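Local coordinates for protein enoyl-CoA hydratase/isomerase (Mycobacterium abscessus, PDB 3QXZ) that probably hydrates or isomerises enoyl-CoA thioesters of fatty acid metabolism, at residues L125-R137 with L162-A174. Numbering follows the deposited sequence. Where two conformers were deposited one is given.
Sequences LAEEGRYAIPQVR and LLLTGASFSAQRA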
# COMPACT_ATOMS: atom_id res chain seq x y z
N LEU A 125 12.43 14.26 -0.90
CA LEU A 125 13.78 13.83 -0.47
C LEU A 125 14.89 14.30 -1.39
O LEU A 125 14.74 14.34 -2.61
CB LEU A 125 13.85 12.29 -0.30
CG LEU A 125 13.49 11.70 1.06
CD1 LEU A 125 12.06 12.01 1.48
CD2 LEU A 125 13.70 10.17 1.04
N ALA A 126 16.03 14.60 -0.77
CA ALA A 126 17.25 14.98 -1.48
C ALA A 126 17.89 13.75 -2.13
O ALA A 126 18.15 12.74 -1.45
CB ALA A 126 18.22 15.61 -0.51
N GLU A 127 18.21 13.86 -3.42
CA GLU A 127 18.89 12.76 -4.13
C GLU A 127 20.23 12.34 -3.51
O GLU A 127 20.61 11.17 -3.58
CB GLU A 127 19.05 13.12 -5.62
CG GLU A 127 17.72 13.02 -6.36
CD GLU A 127 17.71 13.77 -7.69
OE1 GLU A 127 18.77 14.31 -8.10
OE2 GLU A 127 16.64 13.84 -8.33
N GLU A 128 20.92 13.29 -2.90
CA GLU A 128 22.26 13.05 -2.33
C GLU A 128 22.23 12.46 -0.92
O GLU A 128 23.28 12.11 -0.37
CB GLU A 128 23.08 14.35 -2.33
CG GLU A 128 23.29 14.99 -3.70
CD GLU A 128 22.22 16.01 -4.08
OE1 GLU A 128 21.10 15.99 -3.52
OE2 GLU A 128 22.50 16.86 -4.97
N GLY A 129 21.03 12.34 -0.33
CA GLY A 129 20.94 11.93 1.08
C GLY A 129 21.12 10.44 1.33
O GLY A 129 20.82 9.61 0.46
N ARG A 130 21.63 10.12 2.51
CA ARG A 130 21.61 8.75 3.02
C ARG A 130 20.35 8.56 3.87
O ARG A 130 20.08 9.36 4.77
CB ARG A 130 22.85 8.41 3.86
CG ARG A 130 22.85 6.91 4.26
CD ARG A 130 23.96 6.48 5.23
NE ARG A 130 23.52 5.30 5.99
CZ ARG A 130 23.56 5.18 7.31
NH1 ARG A 130 24.08 6.15 8.06
NH2 ARG A 130 23.10 4.07 7.90
N TYR A 131 19.62 7.49 3.60
CA TYR A 131 18.35 7.18 4.28
C TYR A 131 18.39 5.76 4.79
O TYR A 131 18.78 4.85 4.06
CB TYR A 131 17.18 7.36 3.31
CG TYR A 131 17.19 8.75 2.72
CD1 TYR A 131 17.03 9.87 3.54
CD2 TYR A 131 17.46 8.95 1.36
CE1 TYR A 131 17.11 11.16 3.03
CE2 TYR A 131 17.54 10.23 0.83
CZ TYR A 131 17.35 11.32 1.67
OH TYR A 131 17.43 12.61 1.16
N ALA A 132 18.01 5.54 6.06
CA ALA A 132 18.01 4.19 6.62
C ALA A 132 17.22 4.21 7.90
O ALA A 132 17.12 5.26 8.56
CB ALA A 132 19.44 3.68 6.92
N ILE A 133 16.74 3.03 8.28
CA ILE A 133 16.10 2.80 9.59
C ILE A 133 16.89 1.63 10.20
O ILE A 133 16.44 0.49 10.14
CB ILE A 133 14.59 2.50 9.44
CG1 ILE A 133 13.90 3.64 8.68
CG2 ILE A 133 13.93 2.31 10.79
CD1 ILE A 133 12.47 3.28 8.20
N PRO A 134 18.09 1.92 10.76
CA PRO A 134 19.02 0.83 11.06
C PRO A 134 18.99 0.36 12.51
O PRO A 134 19.91 -0.34 12.92
CB PRO A 134 20.37 1.45 10.74
CG PRO A 134 20.21 2.88 11.20
CD PRO A 134 18.74 3.24 10.91
N GLN A 135 17.95 0.72 13.25
CA GLN A 135 17.87 0.40 14.69
C GLN A 135 18.17 -1.07 15.02
O GLN A 135 18.84 -1.36 16.02
CB GLN A 135 16.48 0.76 15.20
CG GLN A 135 16.24 2.26 15.50
CD GLN A 135 15.75 3.07 14.30
OE1 GLN A 135 16.13 2.82 13.15
NE2 GLN A 135 14.89 4.05 14.56
N VAL A 136 17.67 -2.01 14.21
CA VAL A 136 17.91 -3.44 14.53
C VAL A 136 19.39 -3.84 14.46
O VAL A 136 19.79 -4.80 15.11
CB VAL A 136 17.08 -4.42 13.65
CG1 VAL A 136 15.57 -4.22 13.86
CG2 VAL A 136 17.48 -4.32 12.16
N ARG A 137 20.20 -3.07 13.71
CA ARG A 137 21.65 -3.32 13.63
C ARG A 137 22.37 -2.85 14.89
O ARG A 137 23.55 -3.17 15.07
CB ARG A 137 22.23 -2.66 12.38
CG ARG A 137 21.59 -3.12 11.08
CD ARG A 137 22.14 -2.38 9.87
NE ARG A 137 23.41 -2.93 9.36
CZ ARG A 137 23.51 -3.96 8.52
NH1 ARG A 137 22.45 -4.65 8.13
NH2 ARG A 137 24.72 -4.34 8.08
N LEU A 162 13.40 -2.93 4.83
CA LEU A 162 14.00 -1.77 5.46
C LEU A 162 14.08 -1.94 6.98
O LEU A 162 15.10 -1.57 7.58
CB LEU A 162 13.25 -0.49 5.07
CG LEU A 162 13.23 -0.20 3.56
CD1 LEU A 162 12.56 1.15 3.28
CD2 LEU A 162 14.65 -0.23 2.97
N LEU A 163 13.06 -2.53 7.60
CA LEU A 163 13.05 -2.65 9.08
C LEU A 163 13.88 -3.81 9.61
O LEU A 163 14.51 -3.68 10.67
CB LEU A 163 11.62 -2.76 9.60
CG LEU A 163 10.70 -1.59 9.23
CD1 LEU A 163 9.34 -1.81 9.89
CD2 LEU A 163 11.32 -0.25 9.64
N LEU A 164 13.89 -4.94 8.90
CA LEU A 164 14.58 -6.13 9.38
C LEU A 164 16.05 -6.12 9.00
O LEU A 164 16.85 -6.75 9.71
CB LEU A 164 13.91 -7.41 8.86
CG LEU A 164 12.48 -7.69 9.31
CD1 LEU A 164 11.93 -8.94 8.68
CD2 LEU A 164 12.42 -7.82 10.85
N THR A 165 16.42 -5.47 7.91
CA THR A 165 17.85 -5.42 7.55
C THR A 165 18.48 -4.11 7.98
O THR A 165 19.70 -4.05 8.13
CB THR A 165 18.13 -5.62 6.04
OG1 THR A 165 17.71 -4.48 5.29
CG2 THR A 165 17.48 -6.89 5.50
N GLY A 166 17.70 -3.03 8.15
CA GLY A 166 18.27 -1.72 8.42
C GLY A 166 19.07 -1.12 7.28
O GLY A 166 19.82 -0.16 7.48
N ALA A 167 18.89 -1.66 6.08
CA ALA A 167 19.67 -1.21 4.93
C ALA A 167 19.35 0.22 4.48
O ALA A 167 18.24 0.72 4.63
CB ALA A 167 19.52 -2.16 3.78
N SER A 168 20.36 0.86 3.92
CA SER A 168 20.18 2.19 3.35
C SER A 168 19.43 2.10 2.03
O SER A 168 19.41 1.05 1.38
CB SER A 168 21.55 2.86 3.17
OG SER A 168 22.22 2.94 4.43
N PHE A 169 18.78 3.19 1.65
CA PHE A 169 18.02 3.26 0.40
C PHE A 169 18.12 4.66 -0.15
O PHE A 169 18.34 5.63 0.60
CB PHE A 169 16.55 2.82 0.58
CG PHE A 169 15.78 3.60 1.64
CD1 PHE A 169 15.85 3.22 2.98
CD2 PHE A 169 14.98 4.68 1.29
CE1 PHE A 169 15.13 3.91 3.96
CE2 PHE A 169 14.25 5.38 2.26
CZ PHE A 169 14.34 4.99 3.60
N SER A 170 18.00 4.78 -1.47
CA SER A 170 18.12 6.07 -2.13
C SER A 170 16.81 6.85 -2.13
O SER A 170 15.71 6.29 -2.00
CB SER A 170 18.59 5.88 -3.57
OG SER A 170 17.56 5.27 -4.35
N ALA A 171 16.92 8.16 -2.35
CA ALA A 171 15.73 8.97 -2.59
C ALA A 171 14.89 8.44 -3.75
O ALA A 171 13.65 8.43 -3.68
CB ALA A 171 16.12 10.42 -2.88
N GLN A 172 15.56 8.01 -4.82
CA GLN A 172 14.85 7.46 -5.98
C GLN A 172 14.05 6.21 -5.62
O GLN A 172 12.90 6.07 -6.03
CB GLN A 172 15.81 7.21 -7.17
CG GLN A 172 15.13 6.60 -8.41
CD GLN A 172 14.10 7.51 -9.08
OE1 GLN A 172 14.14 8.75 -8.95
NE2 GLN A 172 13.18 6.90 -9.84
N ARG A 173 14.65 5.29 -4.86
CA ARG A 173 13.91 4.12 -4.45
C ARG A 173 12.75 4.50 -3.51
O ARG A 173 11.69 3.88 -3.59
CB ARG A 173 14.80 3.05 -3.83
CG ARG A 173 14.09 1.72 -3.73
CD ARG A 173 14.88 0.72 -2.93
NE ARG A 173 14.09 -0.50 -2.82
CZ ARG A 173 14.35 -1.47 -1.96
NH1 ARG A 173 15.38 -1.35 -1.12
NH2 ARG A 173 13.57 -2.55 -1.94
N ALA A 174 12.94 5.52 -2.68
CA ALA A 174 11.85 6.00 -1.83
C ALA A 174 10.66 6.47 -2.66
O ALA A 174 9.50 6.21 -2.30
CB ALA A 174 12.36 7.09 -0.91
O HOH W 1 19.56 9.18 -1.96
O HOH W 2 16.20 10.60 -9.56
O HOH W 3 22.10 1.21 6.97
O HOH W 4 20.90 6.06 1.28
O HOH W 5 15.70 -1.41 12.02
O HOH W 6 16.33 0.82 6.57
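Leu125 sets its CB against the methyl of Ala171 and its CD2 against that of Ala174, so the end of a strand rests on the first turn of a helix; that turn is N-capped by Ser170, whose OG accepts from Arg173 N. Ala171 CB also meets the type I turn from Ala126 to Gly129, 3.4 Å from Ala126 O, and a water ties Ala171 N to the carbonyls of Glu127 and Gly129. Arg130, its chain extended from CG to NE and chi1 of -175° turning CG away from the backbone N, reaches along the surface to put NE 3.1 Å from Ser168 OG, an almost straight bond in the guanidinium plane.

The Tyr131 ring carries Leu125 CD2 over the centre of one face, its OH donates to Ala126 O at 2.7 Å on a lone pair, and its CB sits over a face of the Phe169 ring, 3.8 Å from the centroid, as a CH-pi contact. Phe169 N donates to Tyr131 O at 2.9 Å. Two residues further on, Ile133 lies alongside Leu163, CG2 to CD2, while Gly166, turning with positive phi out of its helix, brings CA to 3.3 Å from Ile133 O. One water accepts from Ile133 N and donates to Leu162 O and Ala167 O. Arg137, bent at chi3 (82°), gives NH1 to Thr165 O at 2.8 Å; the same nitrogen makes a salt bridge to Asp199 of the second subunit.

The connection between helices 151-165 and 171-177 thus runs beside the chain leaving strand 122-126 of the crotonase-like core, with helix 112-117 packing on Tyr131, Ile133 and Phe169, and strand 108-110 pairing with strand 131-132.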